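Local coordinates for protein NAD-dependent aldehyde dehydrogenase (Burkholderia multivorans, PDB 5UJU) that probably oxidises aldehydes to carboxylic acids with NAD as the electron acceptor, at residues 24-28 with 169-173; 199-205 with 552-558. All coordinates share one frame; numbering follows the deposited sequence.

Interaction 1 (24-28 with 169-173)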
loop_
_atom_site.group_PDB
_atom_site.type_symbol
_atom_site.label_atom_id
_atom_site.label_comp_id
_atom_site.label_asym_id
_atom_site.label_seq_id
_atom_site.Cartn_x
_atom_site.Cartn_y
_atom_site.Cartn_z
ATOM N N ALA A 24 2.827 19.732 11.923
ATOM C CA ALA A 24 2.670 18.285 11.969
ATOM C C ALA A 24 3.516 17.603 10.897
ATOM O O ALA A 24 4.082 16.529 11.142
ATOM C CB ALA A 24 1.199 17.904 11.836
ATOM N N LEU A 25 3.604 18.199 9.703
ATOM C CA LEU A 25 4.500 17.684 8.668
ATOM C C LEU A 25 5.943 17.654 9.155
ATOM O O LEU A 25 6.663 16.665 8.946
ATOM C CB LEU A 25 4.411 18.532 7.398
ATOM C CG LEU A 25 3.294 18.306 6.387
ATOM C CD1 LEU A 25 3.403 19.357 5.279
ATOM C CD2 LEU A 25 3.334 16.902 5.819
ATOM N N ALA A 26 6.398 18.746 9.774
ATOM C CA ALA A 26 7.755 18.762 10.316
ATOM C C ALA A 26 7.928 17.717 11.413
ATOM O O ALA A 26 9.008 17.124 11.542
ATOM C CB ALA A 26 8.101 20.152 10.850
ATOM N N ALA A 27 6.874 17.471 12.198
ATOM C CA ALA A 27 6.967 16.523 13.306
ATOM C C ALA A 27 7.138 15.090 12.812
ATOM O O ALA A 27 7.966 14.345 13.349
ATOM C CB ALA A 27 5.731 16.637 14.201
ATOM N N ILE A 28 6.371 14.678 11.794
ATOM C CA ILE A 28 6.466 13.295 11.334
ATOM C C ILE A 28 7.827 12.998 10.718
ATOM O O ILE A 28 8.276 11.841 10.746
ATOM C CB ILE A 28 5.343 12.940 10.335
ATOM C CG1 ILE A 28 5.447 13.789 9.064
ATOM C CG2 ILE A 28 3.981 13.077 10.989
ATOM C CD1 ILE A 28 4.374 13.448 8.009
ATOM N N ALA A 169 -1.616 14.301 8.537
ATOM C CA ALA A 169 -0.335 14.841 8.093
ATOM C C ALA A 169 0.334 13.924 7.070
ATOM O O ALA A 169 0.866 14.400 6.060
ATOM C CB ALA A 169 0.588 15.070 9.298
ATOM N N TYR A 170 0.330 12.610 7.321
ATOM C CA TYR A 170 0.867 11.666 6.337
ATOM C C TYR A 170 0.092 11.729 5.019
ATOM O O TYR A 170 0.692 11.680 3.939
ATOM C CB TYR A 170 0.848 10.244 6.895
ATOM C CG TYR A 170 2.092 9.916 7.696
ATOM C CD1 TYR A 170 2.105 10.032 9.080
ATOM C CD2 TYR A 170 3.268 9.555 7.056
ATOM C CE1 TYR A 170 3.264 9.745 9.818
ATOM C CE2 TYR A 170 4.423 9.270 7.773
ATOM C CZ TYR A 170 4.411 9.371 9.148
ATOM O OH TYR A 170 5.552 9.099 9.832
ATOM N N ALA A 171 -1.241 11.805 5.088
ATOM C CA ALA A 171 -2.047 11.940 3.875
ATOM C C ALA A 171 -1.639 13.180 3.093
ATOM O O ALA A 171 -1.290 13.094 1.914
ATOM C CB ALA A 171 -3.535 11.991 4.227
ATOM N N TRP A 172 -1.646 14.341 3.752
ATOM C CA TRP A 172 -1.241 15.580 3.089
ATOM C C TRP A 172 0.191 15.476 2.558
ATOM O O TRP A 172 0.497 15.976 1.470
ATOM C CB TRP A 172 -1.389 16.754 4.063
ATOM C CG TRP A 172 -0.850 18.067 3.551
ATOM C CD1 TRP A 172 0.125 18.842 4.114
ATOM C CD2 TRP A 172 -1.250 18.738 2.348
ATOM N NE1 TRP A 172 0.348 19.964 3.340
ATOM C CE2 TRP A 172 -0.486 19.922 2.253
ATOM C CE3 TRP A 172 -2.193 18.459 1.350
ATOM C CZ2 TRP A 172 -0.633 20.824 1.199
ATOM C CZ3 TRP A 172 -2.333 19.356 0.293
ATOM C CH2 TRP A 172 -1.551 20.520 0.228
ATOM N N ASP A 173 1.077 14.791 3.292
ATOM C CA ASP A 173 2.459 14.646 2.841
ATOM C C ASP A 173 2.537 13.996 1.456
ATOM O O ASP A 173 3.365 14.385 0.628
ATOM C CB ASP A 173 3.240 13.822 3.864
ATOM C CG ASP A 173 4.748 13.968 3.716
ATOM O OD1 ASP A 173 5.225 15.010 3.224
ATOM O OD2 ASP A 173 5.458 13.028 4.112
#
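Ile28 lies over Tyr170 in a CH-pi contact: its CD1 stands 4.0 Å from the centre of the Tyr170 ring and only 2° off the ring normal. With CG1 placed between the backbone N and the carbonyl carbon (chi1 63°), the CG1-CD1 arm reaches over the ring, while the second branch, CG2, meets Tyr170 CE1 at 3.6 Å. The two side chains run past each other in opposite directions. The rest of the packing is apolar side chain against side chain and backbone. Ala24 CB meets Ala169 CB at 3.9 Å. Segments 24-28 and 169-173 run at 94° to each other, their axes 9.5 Å apart at closest approach. Leu25 divides its two methyls between different partners on 169-173: CD1 touches Trp172 CD1 at 3.5 Å, and CD2 packs on Asp173 CB at 3.6 Å and on the carbonyl oxygen of Ala169, which already accepts the helical bond from Asp173 N. The indole of Trp172 also forms an edge-to-face pair with Phe14. Polar groups look elsewhere: the carboxylate of Asp173 spends its charge on salt bridges with Arg176 and Arg177, one to each oxygen, and Tyr170 OH has a weak bond to Arg31. No polar bond joins the two segments, which leaves van der Waals and CH-pi contact, with Ile28 and Leu25 supplying most of the buried surface of helix 18-30 against the Tyr170 ring, Ala169 and Trp172.

Interaction 2 (199-205 with 552-558)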
loop_
_atom_site.group_PDB
_atom_site.type_symbol
_atom_site.label_atom_id
_atom_site.label_comp_id
_atom_site.label_asym_id
_atom_site.label_seq_id
_atom_site.Cartn_x
_atom_site.Cartn_y
_atom_site.Cartn_z
ATOM N N ARG A 199 -2.852 17.070 -16.800
ATOM C CA ARG A 199 -3.694 17.452 -15.679
ATOM C C ARG A 199 -3.849 16.233 -14.785
ATOM O O ARG A 199 -4.023 15.121 -15.280
ATOM C CB ARG A 199 -5.058 17.975 -16.188
ATOM C CG ARG A 199 -6.162 18.155 -15.150
ATOM C CD ARG A 199 -7.424 18.690 -15.836
ATOM N NE ARG A 199 -8.640 18.596 -15.029
ATOM C CZ ARG A 199 -9.858 18.894 -15.480
ATOM N NH1 ARG A 199 -10.026 19.313 -16.733
ATOM N NH2 ARG A 199 -10.910 18.786 -14.678
ATOM N N TYR A 200 -3.745 16.425 -13.476
ATOM C CA TYR A 200 -3.804 15.315 -12.529
ATOM C C TYR A 200 -4.923 15.585 -11.535
ATOM O O TYR A 200 -4.899 16.592 -10.818
ATOM C CB TYR A 200 -2.460 15.123 -11.814
ATOM C CG TYR A 200 -1.302 14.967 -12.778
ATOM C CD1 TYR A 200 -1.003 13.734 -13.339
ATOM C CD2 TYR A 200 -0.523 16.062 -13.144
ATOM C CE1 TYR A 200 0.044 13.586 -14.237
ATOM C CE2 TYR A 200 0.533 15.927 -14.043
ATOM C CZ TYR A 200 0.811 14.682 -14.580
ATOM O OH TYR A 200 1.850 14.531 -15.464
ATOM N N THR A 201 -5.878 14.670 -11.476
ATOM C CA THR A 201 -7.012 14.762 -10.574
ATOM C C THR A 201 -6.846 13.703 -9.495
ATOM O O THR A 201 -6.650 12.527 -9.809
ATOM C CB THR A 201 -8.323 14.556 -11.339
ATOM O OG1 THR A 201 -8.404 15.507 -12.410
ATOM C CG2 THR A 201 -9.529 14.712 -10.421
ATOM N N ILE A 202 -6.897 14.120 -8.232
ATOM C CA ILE A 202 -6.836 13.181 -7.113
ATOM C C ILE A 202 -8.227 12.597 -6.901
ATOM O O ILE A 202 -9.183 13.330 -6.637
ATOM C CB ILE A 202 -6.344 13.869 -5.833
ATOM C CG1 ILE A 202 -5.024 14.596 -6.072
ATOM C CG2 ILE A 202 -6.205 12.855 -4.706
ATOM C CD1 ILE A 202 -3.938 13.715 -6.440
ATOM N N VAL A 203 -8.335 11.280 -6.974
ATOM C CA VAL A 203 -9.607 10.579 -6.876
ATOM C C VAL A 203 -9.592 9.680 -5.641
ATOM O O VAL A 203 -8.710 8.824 -5.509
ATOM C CB VAL A 203 -9.894 9.762 -8.145
ATOM C CG1 VAL A 203 -11.230 9.043 -8.031
ATOM C CG2 VAL A 203 -9.899 10.689 -9.379
ATOM N N PRO A 204 -10.513 9.861 -4.696
ATOM C CA PRO A 204 -10.625 8.923 -3.575
ATOM C C PRO A 204 -11.012 7.543 -4.070
ATOM O O PRO A 204 -11.514 7.377 -5.180
ATOM C CB PRO A 204 -11.743 9.523 -2.716
ATOM C CG PRO A 204 -11.864 10.931 -3.191
ATOM C CD PRO A 204 -11.522 10.924 -4.625
ATOM N N ARG A 205 -10.743 6.533 -3.228
ATOM C CA ARG A 205 -11.164 5.176 -3.561
ATOM C C ARG A 205 -12.687 5.034 -3.544
ATOM O O ARG A 205 -13.266 4.365 -4.405
ATOM C CB ARG A 205 -10.515 4.183 -2.595
ATOM C CG ARG A 205 -9.027 4.035 -2.837
ATOM C CD ARG A 205 -8.761 3.282 -4.127
ATOM N NE ARG A 205 -7.383 2.810 -4.161
ATOM C CZ ARG A 205 -6.941 1.822 -4.930
ATOM N NH1 ARG A 205 -7.777 1.191 -5.751
ATOM N NH2 ARG A 205 -5.659 1.459 -4.855
ATOM N N ASN A 552 -2.276 4.572 -0.582
ATOM C CA ASN A 552 -3.173 3.818 -1.444
ATOM C C ASN A 552 -4.636 4.237 -1.294
ATOM O O ASN A 552 -5.495 3.642 -1.941
ATOM C CB ASN A 552 -3.056 2.321 -1.157
ATOM C CG ASN A 552 -3.108 1.486 -2.410
ATOM O OD1 ASN A 552 -3.092 2.008 -3.527
ATOM N ND2 ASN A 552 -3.170 0.173 -2.237
ATOM N N ARG A 553 -4.952 5.192 -0.416
ATOM C CA ARG A 553 -6.356 5.538 -0.176
ATOM C C ARG A 553 -6.907 6.537 -1.184
ATOM O O ARG A 553 -8.114 6.817 -1.163
ATOM C CB ARG A 553 -6.532 6.087 1.248
ATOM C CG ARG A 553 -5.996 5.124 2.349
ATOM C CD ARG A 553 -6.309 5.657 3.750
ATOM N NE ARG A 553 -5.703 4.821 4.787
ATOM C CZ ARG A 553 -6.372 4.009 5.604
ATOM N NH1 ARG A 553 -7.700 3.909 5.544
ATOM N NH2 ARG A 553 -5.698 3.285 6.496
ATOM N N PHE A 554 -6.061 7.076 -2.054
ATOM C CA PHE A 554 -6.482 7.906 -3.176
ATOM C C PHE A 554 -5.753 7.385 -4.401
ATOM O O PHE A 554 -4.757 6.655 -4.286
ATOM C CB PHE A 554 -6.139 9.400 -2.964
ATOM C CG PHE A 554 -4.659 9.655 -2.892
ATOM C CD1 PHE A 554 -3.943 10.017 -4.030
ATOM C CD2 PHE A 554 -3.969 9.465 -1.704
ATOM C CE1 PHE A 554 -2.570 10.216 -3.974
ATOM C CE2 PHE A 554 -2.592 9.652 -1.645
ATOM C CZ PHE A 554 -1.893 10.031 -2.777
ATOM N N ARG A 555 -6.264 7.747 -5.576
ATOM C CA ARG A 555 -5.593 7.471 -6.834
ATOM C C ARG A 555 -5.495 8.776 -7.615
ATOM O O ARG A 555 -6.061 9.800 -7.218
ATOM C CB ARG A 555 -6.320 6.379 -7.638
ATOM C CG ARG A 555 -6.521 5.033 -6.913
ATOM C CD ARG A 555 -5.250 4.152 -6.886
ATOM N NE ARG A 555 -4.239 4.691 -5.979
ATOM C CZ ARG A 555 -2.929 4.578 -6.158
ATOM N NH1 ARG A 555 -2.458 3.935 -7.216
ATOM N NH2 ARG A 555 -2.087 5.127 -5.285
ATOM N N VAL A 556 -4.725 8.753 -8.701
ATOM C CA VAL A 556 -4.530 9.916 -9.571
ATOM C C VAL A 556 -4.995 9.543 -10.973
ATOM O O VAL A 556 -4.474 8.590 -11.570
ATOM C CB VAL A 556 -3.066 10.382 -9.586
ATOM C CG1 VAL A 556 -2.908 11.658 -10.393
ATOM C CG2 VAL A 556 -2.566 10.598 -8.162
ATOM N N VAL A 557 -5.974 10.286 -11.493
ATOM C CA VAL A 557 -6.471 10.116 -12.858
ATOM C C VAL A 557 -5.983 11.306 -13.676
ATOM O O VAL A 557 -6.319 12.461 -13.383
ATOM C CB VAL A 557 -8.005 10.004 -12.906
ATOM C CG1 VAL A 557 -8.500 10.085 -14.363
ATOM C CG2 VAL A 557 -8.477 8.696 -12.268
ATOM N N GLN A 558 -5.183 11.038 -14.694
ATOM C CA GLN A 558 -4.603 12.127 -15.457
ATOM C C GLN A 558 -5.284 12.290 -16.803
ATOM O O GLN A 558 -5.998 11.408 -17.288
ATOM C CB GLN A 558 -3.120 11.903 -15.682
ATOM C CG GLN A 558 -2.827 10.813 -16.673
ATOM C CD GLN A 558 -1.346 10.716 -16.962
ATOM O OE1 GLN A 558 -0.534 10.443 -16.056
ATOM N NE2 GLN A 558 -0.972 10.974 -18.212
HETATM O O HOH W 1 -7.466 14.594 -15.028
#
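Strand 191-211 pairs antiparallel here with the C-terminal 554-562, and elsewhere with 181-188; the second subunit reaches most residues of the contact, consistent with the oligomerisation strands of aldehyde dehydrogenases. Thr201 with Val557 and Val203 with Arg555 are hydrogen-bonded pairs, each joined both ways; the bond from Val203 N to Arg555 O is 2.7 Å, nearly straight at 176°. Ile202, Phe554 and Val556 lie on one face, where Ile202 CG2 meets Phe554 CD1 at 3.7 Å and Ile202 CD1 meets Val556 CG2 at 3.8 Å; helix 158-175 packs against Ile202 and Phe554. On the other face Val203 CG2 touches Val557 CG2. Beyond the strand end, Arg205 bends at chi2 (-71°) and grips Asn552 side-on: NE bonds the backbone O at 3.0 Å, and NH2 bonds OD1 at 2.9 Å from above the amide's carbonyl plane. Arg555 CD lies over a face of this guanidinium, 3.4 Å from Arg205 NH2. Arg555 bonds Phe554 O through NE and forms a salt bridge with Asp546 of the second subunit, probably easing the arginines' closeness. Thr201 bonds His502 of that subunit. Backbone bonds thus fix the register; polar side chains fasten the strand end and reach the partner chain.

How the interactions relate
From the N terminus, helix 18-30 comes first, and interaction 1 closes a mostly helical span of 140 residues by packing helix 18-30 on helix 158-175. Only after that does strand 191-211 begin; interaction 2 opens there and closes across 346 intervening residues, at strand 554-562 near the C terminus. The two contacts therefore follow in series, neither nested nor crossed. Their centres lie 19 Å apart, with nearest atoms about 5 Å from each other and no direct touch. Helix 158-175 joins them: it carries 169-173, and its next residues, Gln174 and Leu175, cover Phe554. Interaction 1 thus ties helix 18-30, and interaction 2 the C-terminal strand, to helix 158-175 and strand 191-211 respectively.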